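Local coordinates for protein enterochelin esterase (Salmonella enterica subsp. enterica serovar Typhimurium, PDB 3MGA) that probably hydrolyses the ester bonds of ferric enterobactin, the iron-carrying siderophore also called enterochelin, so that its iron can be released inside the cell, at residues V34-R39 and W81-A86; R52-I57 and C96-E101; S180-N185 and V262-L267. All blocks are in the same frame, centred on the assembly; numbering follows the deposited sequence.

Contact 1: V34-R39 and W81-A86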
loop_
_atom_site.group_PDB
_atom_site.type_symbol
_atom_site.label_atom_id
_atom_site.label_comp_id
_atom_site.label_asym_id
_atom_site.label_seq_id
_atom_site.Cartn_x
_atom_site.Cartn_y
_atom_site.Cartn_z
ATOM N N VAL A 34 -13.272 -14.191 13.102
ATOM C CA VAL A 34 -12.672 -13.068 13.815
ATOM C C VAL A 34 -13.736 -12.125 14.383
ATOM O O VAL A 34 -14.636 -11.698 13.667
ATOM C CB VAL A 34 -11.727 -12.283 12.890
ATOM C CG1 VAL A 34 -11.048 -11.157 13.653
ATOM C CG2 VAL A 34 -10.683 -13.221 12.285
ATOM N N THR A 35 -13.614 -11.801 15.670
ATOM C CA THR A 35 -14.558 -10.925 16.346
ATOM C C THR A 35 -13.920 -9.600 16.734
ATOM O O THR A 35 -12.838 -9.566 17.322
ATOM C CB THR A 35 -15.111 -11.587 17.632
ATOM O OG1 THR A 35 -15.795 -12.795 17.287
ATOM C CG2 THR A 35 -16.073 -10.662 18.352
ATOM N N PHE A 36 -14.616 -8.515 16.407
ATOM C CA PHE A 36 -14.175 -7.165 16.714
ATOM C C PHE A 36 -14.991 -6.620 17.869
ATOM O O PHE A 36 -16.180 -6.923 17.991
ATOM C CB PHE A 36 -14.356 -6.267 15.495
ATOM C CG PHE A 36 -13.450 -6.610 14.350
ATOM C CD1 PHE A 36 -12.349 -5.814 14.058
ATOM C CD2 PHE A 36 -13.681 -7.729 13.580
ATOM C CE1 PHE A 36 -11.508 -6.126 12.996
ATOM C CE2 PHE A 36 -12.841 -8.051 12.526
ATOM C CZ PHE A 36 -11.753 -7.248 12.233
ATOM N N TRP A 37 -14.349 -5.826 18.722
ATOM C CA TRP A 37 -15.021 -5.224 19.861
ATOM C C TRP A 37 -14.769 -3.718 19.916
ATOM O O TRP A 37 -13.659 -3.250 19.658
ATOM C CB TRP A 37 -14.518 -5.819 21.174
ATOM C CG TRP A 37 -14.525 -7.309 21.264
ATOM C CD1 TRP A 37 -13.459 -8.140 21.082
ATOM C CD2 TRP A 37 -15.639 -8.147 21.578
ATOM N NE1 TRP A 37 -13.840 -9.446 21.258
ATOM C CE2 TRP A 37 -15.174 -9.481 21.565
ATOM C CE3 TRP A 37 -16.990 -7.904 21.869
ATOM C CZ2 TRP A 37 -16.012 -10.570 21.829
ATOM C CZ3 TRP A 37 -17.822 -8.989 22.134
ATOM C CH2 TRP A 37 -17.328 -10.303 22.111
ATOM N N TRP A 38 -15.819 -2.974 20.242
ATOM C CA TRP A 38 -15.741 -1.530 20.415
ATOM C C TRP A 38 -16.570 -1.204 21.643
ATOM O O TRP A 38 -17.718 -1.635 21.753
ATOM C CB TRP A 38 -16.251 -0.755 19.193
ATOM C CG TRP A 38 -16.169 0.752 19.380
ATOM C CD1 TRP A 38 -15.040 1.526 19.333
ATOM C CD2 TRP A 38 -17.260 1.653 19.634
ATOM N NE1 TRP A 38 -15.361 2.851 19.552
ATOM C CE2 TRP A 38 -16.716 2.954 19.737
ATOM C CE3 TRP A 38 -18.642 1.485 19.789
ATOM C CZ2 TRP A 38 -17.504 4.078 19.981
ATOM C CZ3 TRP A 38 -19.427 2.605 20.036
ATOM C CH2 TRP A 38 -18.854 3.884 20.130
ATOM N N ARG A 39 -15.965 -0.472 22.573
ATOM C CA ARG A 39 -16.623 -0.077 23.808
ATOM C C ARG A 39 -17.202 1.320 23.630
ATOM O O ARG A 39 -16.466 2.275 23.377
ATOM C CB ARG A 39 -15.624 -0.076 24.967
ATOM C CG ARG A 39 -16.249 0.224 26.324
ATOM C CD ARG A 39 -15.217 0.154 27.437
ATOM N NE ARG A 39 -15.831 0.212 28.760
ATOM C CZ ARG A 39 -15.158 0.183 29.910
ATOM N NH1 ARG A 39 -13.827 0.104 29.922
ATOM N NH2 ARG A 39 -15.818 0.233 31.058
ATOM N N TRP A 81 -20.199 -3.317 21.756
ATOM C CA TRP A 81 -20.616 -3.480 20.371
ATOM C C TRP A 81 -19.749 -4.615 19.833
ATOM O O TRP A 81 -18.599 -4.774 20.235
ATOM C CB TRP A 81 -20.432 -2.209 19.553
ATOM C CG TRP A 81 -21.369 -1.105 19.912
ATOM C CD1 TRP A 81 -21.282 -0.279 20.991
ATOM C CD2 TRP A 81 -22.504 -0.660 19.158
ATOM N NE1 TRP A 81 -22.306 0.634 20.974
ATOM C CE2 TRP A 81 -23.070 0.425 19.858
ATOM C CE3 TRP A 81 -23.106 -1.083 17.970
ATOM C CZ2 TRP A 81 -24.206 1.099 19.406
ATOM C CZ3 TRP A 81 -24.233 -0.418 17.521
ATOM C CH2 TRP A 81 -24.773 0.663 18.239
ATOM N N ARG A 82 -20.301 -5.390 18.913
ATOM C CA ARG A 82 -19.615 -6.548 18.392
ATOM C C ARG A 82 -19.962 -6.790 16.940
ATOM O O ARG A 82 -21.027 -6.405 16.465
ATOM C CB ARG A 82 -20.051 -7.761 19.232
ATOM C CG ARG A 82 -19.521 -9.122 18.789
ATOM C CD ARG A 82 -20.132 -10.241 19.630
ATOM N NE ARG A 82 -21.588 -10.289 19.493
ATOM C CZ ARG A 82 -22.387 -11.116 20.168
ATOM N NH1 ARG A 82 -21.886 -11.980 21.048
ATOM N NH2 ARG A 82 -23.702 -11.072 19.967
ATOM N N TRP A 83 -19.041 -7.440 16.242
ATOM C CA TRP A 83 -19.228 -7.802 14.849
ATOM C C TRP A 83 -18.156 -8.816 14.498
ATOM O O TRP A 83 -17.003 -8.669 14.885
ATOM C CB TRP A 83 -19.144 -6.581 13.933
ATOM C CG TRP A 83 -19.361 -6.915 12.496
ATOM C CD1 TRP A 83 -20.557 -6.994 11.842
ATOM C CD2 TRP A 83 -18.352 -7.218 11.530
ATOM N NE1 TRP A 83 -20.354 -7.330 10.525
ATOM C CE2 TRP A 83 -19.008 -7.475 10.307
ATOM C CE3 TRP A 83 -16.953 -7.301 11.579
ATOM C CZ2 TRP A 83 -18.314 -7.810 9.140
ATOM C CZ3 TRP A 83 -16.260 -7.627 10.413
ATOM C CH2 TRP A 83 -16.943 -7.873 9.212
ATOM N N SER A 84 -18.545 -9.847 13.763
ATOM C CA SER A 84 -17.617 -10.896 13.384
ATOM C C SER A 84 -17.683 -11.182 11.903
ATOM O O SER A 84 -18.645 -10.808 11.230
ATOM C CB SER A 84 -17.927 -12.172 14.169
ATOM O OG SER A 84 -17.757 -11.958 15.559
ATOM N N THR A 85 -16.649 -11.858 11.409
ATOM C CA THR A 85 -16.555 -12.226 10.007
ATOM C C THR A 85 -15.563 -13.367 9.841
ATOM O O THR A 85 -14.940 -13.797 10.811
ATOM C CB THR A 85 -16.087 -11.027 9.147
ATOM O OG1 THR A 85 -15.914 -11.443 7.785
ATOM C CG2 THR A 85 -14.771 -10.483 9.655
ATOM N N ALA A 86 -15.436 -13.857 8.608
ATOM C CA ALA A 86 -14.493 -14.917 8.280
ATOM C C ALA A 86 -13.303 -14.316 7.527
ATOM O O ALA A 86 -13.474 -13.438 6.681
ATOM C CB ALA A 86 -15.158 -15.978 7.439
#
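Phe36, Trp38, Trp81 and Trp83 face the interior of a beta-sandwich, the N-terminal E-set-like domain, from two antiparallel neighbouring strands of its first sheet. The hydrogen-bonded pairs are Val34 with Thr85, Phe36 with Trp83 and Trp38 with Trp81. In the middle pair, Phe36 N reaches Trp83 O at 2.8 Å, whereas the return bond from Trp83 N to Phe36 O is weak at 3.4 Å.

Trp38 and Trp81 lie side by side and point the same way, with their planes 59° apart. The benzo edge of Trp38 does the touching: its CE3 is 3.4 Å from Trp81 CD1, and its CZ3 lies over one face of the Trp81 indole. Two residues along, at the next hydrogen-bonded pair, Phe36 CD2 meets the edge of the Trp83 indole, 3.9 Å from CE3, and Trp83 NE1 is hydrogen-bonded to Gln70 OE1. Strands 52-57 and 92-100 pack against this aromatic layer.

The other face of the sheet is more polar. Arg82 runs alongside Trp37, its CD 3.6 Å from Trp37 CZ3, while Trp37 NE1 is hydrogen-bonded to Glu23 OE1. Thr35 CG2 lies above one face of the same indole, toward its rim, and the hydroxyls Thr35 OG1 and Ser84 OG are hydrogen-bonded at 2.7 Å.

Contact 2: R52-I57 and C96-E101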
loop_
_atom_site.group_PDB
_atom_site.type_symbol
_atom_site.label_atom_id
_atom_site.label_comp_id
_atom_site.label_asym_id
_atom_site.label_seq_id
_atom_site.Cartn_x
_atom_site.Cartn_y
_atom_site.Cartn_z
ATOM N N ARG A 52 -24.906 3.768 14.582
ATOM C CA ARG A 52 -24.035 2.846 13.828
ATOM C C ARG A 52 -22.594 2.822 14.325
ATOM O O ARG A 52 -22.115 3.750 14.967
ATOM C CB ARG A 52 -24.001 3.229 12.340
ATOM C CG ARG A 52 -25.340 3.171 11.607
ATOM C CD ARG A 52 -25.873 1.748 11.459
ATOM N NE ARG A 52 -27.070 1.715 10.616
ATOM C CZ ARG A 52 -28.317 1.901 11.046
ATOM N NH1 ARG A 52 -28.574 2.141 12.328
ATOM N NH2 ARG A 52 -29.323 1.850 10.180
ATOM N N VAL A 53 -21.917 1.727 14.003
ATOM C CA VAL A 53 -20.506 1.527 14.313
ATOM C C VAL A 53 -20.002 0.691 13.146
ATOM O O VAL A 53 -19.937 -0.534 13.230
ATOM C CB VAL A 53 -20.280 0.774 15.632
ATOM C CG1 VAL A 53 -18.801 0.713 15.929
ATOM C CG2 VAL A 53 -21.030 1.450 16.782
ATOM N N TRP A 54 -19.672 1.360 12.045
ATOM C CA TRP A 54 -19.229 0.668 10.839
ATOM C C TRP A 54 -17.826 0.096 11.004
ATOM O O TRP A 54 -16.948 0.711 11.613
ATOM C CB TRP A 54 -19.294 1.590 9.611
ATOM C CG TRP A 54 -20.649 2.264 9.407
ATOM C CD1 TRP A 54 -20.979 3.550 9.740
ATOM C CD2 TRP A 54 -21.836 1.681 8.855
ATOM N NE1 TRP A 54 -22.285 3.802 9.422
ATOM C CE2 TRP A 54 -22.837 2.675 8.875
ATOM C CE3 TRP A 54 -22.149 0.420 8.337
ATOM C CZ2 TRP A 54 -24.131 2.447 8.403
ATOM C CZ3 TRP A 54 -23.434 0.191 7.871
ATOM C CH2 TRP A 54 -24.412 1.200 7.908
ATOM N N VAL A 55 -17.633 -1.103 10.476
ATOM C CA VAL A 55 -16.351 -1.761 10.534
ATOM C C VAL A 55 -15.845 -1.677 9.113
ATOM O O VAL A 55 -16.402 -2.307 8.213
ATOM C CB VAL A 55 -16.505 -3.217 11.020
ATOM C CG1 VAL A 55 -15.157 -3.927 11.075
ATOM C CG2 VAL A 55 -17.189 -3.231 12.404
ATOM N N TYR A 56 -14.824 -0.853 8.902
ATOM C CA TYR A 56 -14.263 -0.648 7.572
ATOM C C TYR A 56 -12.916 -1.344 7.493
ATOM O O TYR A 56 -11.915 -0.814 7.948
ATOM C CB TYR A 56 -14.127 0.847 7.292
ATOM C CG TYR A 56 -13.818 1.205 5.856
ATOM C CD1 TYR A 56 -14.847 1.419 4.937
ATOM C CD2 TYR A 56 -12.501 1.363 5.419
ATOM C CE1 TYR A 56 -14.577 1.762 3.614
ATOM C CE2 TYR A 56 -12.218 1.707 4.101
ATOM C CZ TYR A 56 -13.257 1.905 3.201
ATOM O OH TYR A 56 -12.979 2.251 1.894
ATOM N N ILE A 57 -12.920 -2.551 6.932
ATOM C CA ILE A 57 -11.725 -3.362 6.782
ATOM C C ILE A 57 -11.336 -3.361 5.309
ATOM O O ILE A 57 -12.133 -3.741 4.454
ATOM C CB ILE A 57 -11.983 -4.819 7.241
ATOM C CG1 ILE A 57 -12.581 -4.846 8.654
ATOM C CG2 ILE A 57 -10.701 -5.629 7.202
ATOM C CD1 ILE A 57 -12.931 -6.238 9.158
ATOM N N CYS A 96 -10.678 0.153 10.532
ATOM C CA CYS A 96 -11.003 1.280 11.382
ATOM C C CYS A 96 -12.489 1.193 11.662
ATOM O O CYS A 96 -13.206 0.510 10.935
ATOM C CB CYS A 96 -10.631 2.614 10.701
ATOM S SG CYS A 96 -11.435 2.945 9.096
ATOM N N PHE A 97 -12.948 1.824 12.737
ATOM C CA PHE A 97 -14.373 1.818 13.035
ATOM C C PHE A 97 -14.913 3.217 12.804
ATOM O O PHE A 97 -14.161 4.189 12.839
ATOM C CB PHE A 97 -14.680 1.391 14.478
ATOM C CG PHE A 97 -13.971 0.141 14.922
ATOM C CD1 PHE A 97 -13.958 -0.996 14.125
ATOM C CD2 PHE A 97 -13.399 0.072 16.190
ATOM C CE1 PHE A 97 -13.316 -2.159 14.553
ATOM C CE2 PHE A 97 -12.773 -1.086 16.630
ATOM C CZ PHE A 97 -12.731 -2.204 15.808
ATOM N N ILE A 98 -16.220 3.313 12.568
ATOM C CA ILE A 98 -16.870 4.593 12.358
ATOM C C ILE A 98 -18.133 4.667 13.220
ATOM O O ILE A 98 -19.250 4.452 12.728
ATOM C CB ILE A 98 -17.244 4.815 10.887
ATOM C CG1 ILE A 98 -16.046 4.540 9.976
ATOM C CG2 ILE A 98 -17.781 6.234 10.689
ATOM C CD1 ILE A 98 -16.339 4.739 8.518
ATOM N N PRO A 99 -17.958 4.956 14.522
ATOM C CA PRO A 99 -19.101 5.070 15.418
ATOM C C PRO A 99 -19.786 6.410 15.193
ATOM O O PRO A 99 -19.163 7.452 15.390
ATOM C CB PRO A 99 -18.473 4.984 16.810
ATOM C CG PRO A 99 -17.078 5.431 16.636
ATOM C CD PRO A 99 -16.678 5.173 15.218
ATOM N N THR A 100 -21.050 6.377 14.770
ATOM C CA THR A 100 -21.800 7.597 14.481
ATOM C C THR A 100 -23.256 7.540 14.922
ATOM O O THR A 100 -23.800 6.467 15.177
ATOM C CB THR A 100 -21.806 7.894 12.965
ATOM O OG1 THR A 100 -22.632 9.041 12.706
ATOM C CG2 THR A 100 -22.354 6.700 12.183
ATOM N N GLU A 101 -23.866 8.720 15.005
ATOM C CA GLU A 101 -25.272 8.865 15.362
ATOM C C GLU A 101 -26.096 8.916 14.087
ATOM O O GLU A 101 -27.320 8.840 14.129
ATOM C CB GLU A 101 -25.509 10.167 16.133
ATOM C CG GLU A 101 -24.739 10.311 17.437
ATOM C CD GLU A 101 -25.001 11.646 18.118
ATOM O OE1 GLU A 101 -25.755 12.470 17.556
ATOM O OE2 GLU A 101 -24.453 11.874 19.216
#
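Arg52 and Thr100, Trp54 and Ile98, and Tyr56 and Cys96 each exchange two backbone hydrogen bonds. The longest runs from Trp54 N to Ile98 O at 3.2 Å. Its donor stands above the carbonyl plane, 62° out of it, whereas Ile98 N meets Trp54 O in the carbonyl plane on a lone pair. Pro99, with no N-H to offer, falls in a non-hydrogen-bonded pair with Val53, and Pro99 CA lies 3.3 Å from Arg52 O in a CA-H...O contact.

The strands form one edge of the second sheet of the N-terminal beta-sandwich, 52-57 being outermost, though Gln70 and Met72 make backbone bonds to it. Val53, Val55, Phe97 and Pro99 look toward the first sheet; Trp54, Ile98 and Tyr56 turn to the opposite side, where helix 117-127 packs through Trp124 and Leu127.

Apolar contacts are closer on this helix-facing side. Trp54 CB is 4.0 Å from Ile98 CB, the side chains crossing obliquely, and Thr100 CG2 is 3.8 Å from Arg52 CB. Opposite, Val55 CG2 meets Phe97 CD1 at 4.3 Å.

The sulfur contact is oblique: Cys96 SG, placed between backbone N and carbonyl carbon (chi1 59°), lies 3.9 Å from Tyr56 CB and 5.2 Å from the centroid of its ring.

Contact 3: S180-N185 and V262-L267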
loop_
_atom_site.group_PDB
_atom_site.type_symbol
_atom_site.label_atom_id
_atom_site.label_comp_id
_atom_site.label_asym_id
_atom_site.label_seq_id
_atom_site.Cartn_x
_atom_site.Cartn_y
_atom_site.Cartn_z
ATOM N N SER A 180 11.424 22.013 -9.380
ATOM C CA SER A 180 11.409 21.552 -10.765
ATOM C C SER A 180 11.007 22.634 -11.760
ATOM O O SER A 180 9.943 23.244 -11.628
ATOM C CB SER A 180 10.441 20.385 -10.884
ATOM O OG SER A 180 10.333 19.958 -12.217
ATOM N N GLU A 181 11.861 22.857 -12.758
ATOM C CA GLU A 181 11.600 23.842 -13.799
ATOM C C GLU A 181 10.639 23.203 -14.808
ATOM O O GLU A 181 9.700 23.841 -15.283
ATOM C CB GLU A 181 12.911 24.281 -14.475
ATOM C CG GLU A 181 12.743 25.451 -15.428
ATOM C CD GLU A 181 14.041 25.900 -16.101
ATOM O OE1 GLU A 181 15.121 25.341 -15.804
ATOM O OE2 GLU A 181 13.966 26.825 -16.938
ATOM N N ARG A 182 10.895 21.936 -15.127
ATOM C CA ARG A 182 10.049 21.142 -16.028
ATOM C C ARG A 182 8.598 21.106 -15.520
ATOM O O ARG A 182 7.664 21.385 -16.264
ATOM C CB ARG A 182 10.629 19.722 -16.097
ATOM C CG ARG A 182 9.759 18.602 -16.687
ATOM C CD ARG A 182 9.668 18.597 -18.154
ATOM N NE ARG A 182 10.977 18.465 -18.786
ATOM C CZ ARG A 182 11.158 18.399 -20.101
ATOM N NH1 ARG A 182 10.114 18.409 -20.922
ATOM N NH2 ARG A 182 12.384 18.300 -20.596
ATOM N N LEU A 183 8.420 20.769 -14.247
ATOM C CA LEU A 183 7.083 20.676 -13.652
ATOM C C LEU A 183 6.518 22.007 -13.183
ATOM O O LEU A 183 5.296 22.197 -13.172
ATOM C CB LEU A 183 7.082 19.692 -12.483
ATOM C CG LEU A 183 7.391 18.260 -12.897
ATOM C CD1 LEU A 183 7.582 17.371 -11.681
ATOM C CD2 LEU A 183 6.280 17.729 -13.822
ATOM N N GLY A 184 7.397 22.909 -12.763
ATOM C CA GLY A 184 6.976 24.223 -12.296
ATOM C C GLY A 184 6.451 24.186 -10.881
ATOM O O GLY A 184 5.575 24.961 -10.526
ATOM N N ASN A 185 6.977 23.265 -10.079
ATOM C CA ASN A 185 6.581 23.136 -8.679
ATOM C C ASN A 185 7.749 22.657 -7.816
ATOM O O ASN A 185 8.727 22.121 -8.338
ATOM C CB ASN A 185 5.362 22.213 -8.537
ATOM C CG ASN A 185 5.629 20.789 -9.011
ATOM O OD1 ASN A 185 6.716 20.244 -8.824
ATOM N ND2 ASN A 185 4.618 20.175 -9.608
ATOM N N VAL A 262 12.709 14.113 -13.278
ATOM C CA VAL A 262 13.473 13.333 -12.309
ATOM C C VAL A 262 14.888 13.022 -12.815
ATOM O O VAL A 262 15.862 13.092 -12.059
ATOM C CB VAL A 262 12.745 12.012 -11.954
ATOM C CG1 VAL A 262 13.696 10.997 -11.337
ATOM C CG2 VAL A 262 11.539 12.288 -11.047
ATOM N N GLN A 263 15.007 12.713 -14.099
ATOM C CA GLN A 263 16.309 12.369 -14.672
ATOM C C GLN A 263 17.218 13.574 -14.949
ATOM O O GLN A 263 18.421 13.521 -14.674
ATOM C CB GLN A 263 16.107 11.585 -15.962
ATOM C CG GLN A 263 15.301 10.325 -15.770
ATOM C CD GLN A 263 15.023 9.617 -17.066
ATOM O OE1 GLN A 263 15.945 9.230 -17.784
ATOM N NE2 GLN A 263 13.743 9.409 -17.361
ATOM N N GLN A 264 16.635 14.649 -15.480
ATOM C CA GLN A 264 17.380 15.860 -15.855
ATOM C C GLN A 264 17.656 16.844 -14.712
ATOM O O GLN A 264 18.650 17.577 -14.738
ATOM C CB GLN A 264 16.606 16.607 -16.952
ATOM C CG GLN A 264 16.392 15.811 -18.242
ATOM C CD GLN A 264 15.438 16.506 -19.205
ATOM O OE1 GLN A 264 14.602 17.317 -18.795
ATOM N NE2 GLN A 264 15.540 16.167 -20.486
ATOM N N GLU A 265 16.781 16.851 -13.718
ATOM C CA GLU A 265 16.887 17.780 -12.602
ATOM C C GLU A 265 17.229 17.120 -11.260
ATOM O O GLU A 265 18.189 17.523 -10.607
ATOM C CB GLU A 265 15.549 18.510 -12.442
ATOM C CG GLU A 265 15.030 19.218 -13.699
ATOM C CD GLU A 265 13.561 19.625 -13.579
ATOM O OE1 GLU A 265 12.883 19.173 -12.626
ATOM O OE2 GLU A 265 13.077 20.380 -14.445
ATOM N N LEU A 266 16.449 16.110 -10.863
ATOM C CA LEU A 266 16.611 15.465 -9.553
ATOM C C LEU A 266 17.836 14.564 -9.383
ATOM O O LEU A 266 18.632 14.777 -8.468
ATOM C CB LEU A 266 15.344 14.675 -9.189
ATOM C CG LEU A 266 15.336 13.999 -7.817
ATOM C CD1 LEU A 266 15.502 15.037 -6.710
ATOM C CD2 LEU A 266 14.069 13.178 -7.610
ATOM N N LEU A 267 17.984 13.562 -10.247
ATOM C CA LEU A 267 19.107 12.623 -10.150
ATOM C C LEU A 267 20.489 13.265 -10.132
ATOM O O LEU A 267 21.374 12.778 -9.420
ATOM C CB LEU A 267 19.042 11.548 -11.248
ATOM C CG LEU A 267 17.853 10.576 -11.186
ATOM C CD1 LEU A 267 18.112 9.381 -12.103
ATOM C CD2 LEU A 267 17.614 10.084 -9.777
#
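Ser180 and Glu265 join a beta-hairpin turn to helix 256-273 at the surface of the alpha/beta-hydrolase domain, the carboxylate of Glu265 being gripped by the loop between strands 174-180 and 185-193. Ser180 begins the turn with OG anti to its backbone N (chi1 177°). The hydroxyl gives its hydrogen to Glu265 OE1 at 2.7 Å, on the syn lone pair, and accepts from the backbone N of Leu183 at 2.9 Å, an ST motif. It thereby ties the helix side chain and the fold of the turn together.

Glu181 adds a weak bond from its backbone N to Glu265 OE2. Arg182 makes the stronger one: its backbone N meets the same oxygen at 2.8 Å and 162°, again on the syn lone pair. Both carboxylate oxygens are thus held, and these donors would be expected to help stabilise its negative charge.

The side chain of Arg182, bent at chi2 and chi3, reaches across to Gln264. Its NH2 meets Gln264 OE1 at 3.0 Å, on a lone pair in the amide plane, with guanidinium and amide planes 39° apart. Beyond Leu183, Gly184 takes a positive phi and joins Asn185 opposite Ser180 in a G1 beta bulge. Gly184 N bonds to Ser180 O at 2.8 Å, and Ser180 N returns to Asn185 O at 2.9 Å.

From the N terminus the chain enters strand 32-39, continues to strand 52-57, returns as strand 80-87 to close contact 1, and only then reaches strand 92-100, which closes contact 2. The two loops therefore cross, and the chain passes twice from the N-terminal sandwich's first sheet to its second, after 32-39 and after 80-87. Their centres are about 11 Å apart, and the sheets meet directly: Trp38 CZ2 lies 3.4 Å from Pro99 CB, and Phe36 CZ is equally near Ile57 CD1. Contact 3 opens later, in the esterase domain, where it ties an outer hairpin to a helix. Its centre lies about 49 Å from that of contact 1 and about 43 Å from contact 2's.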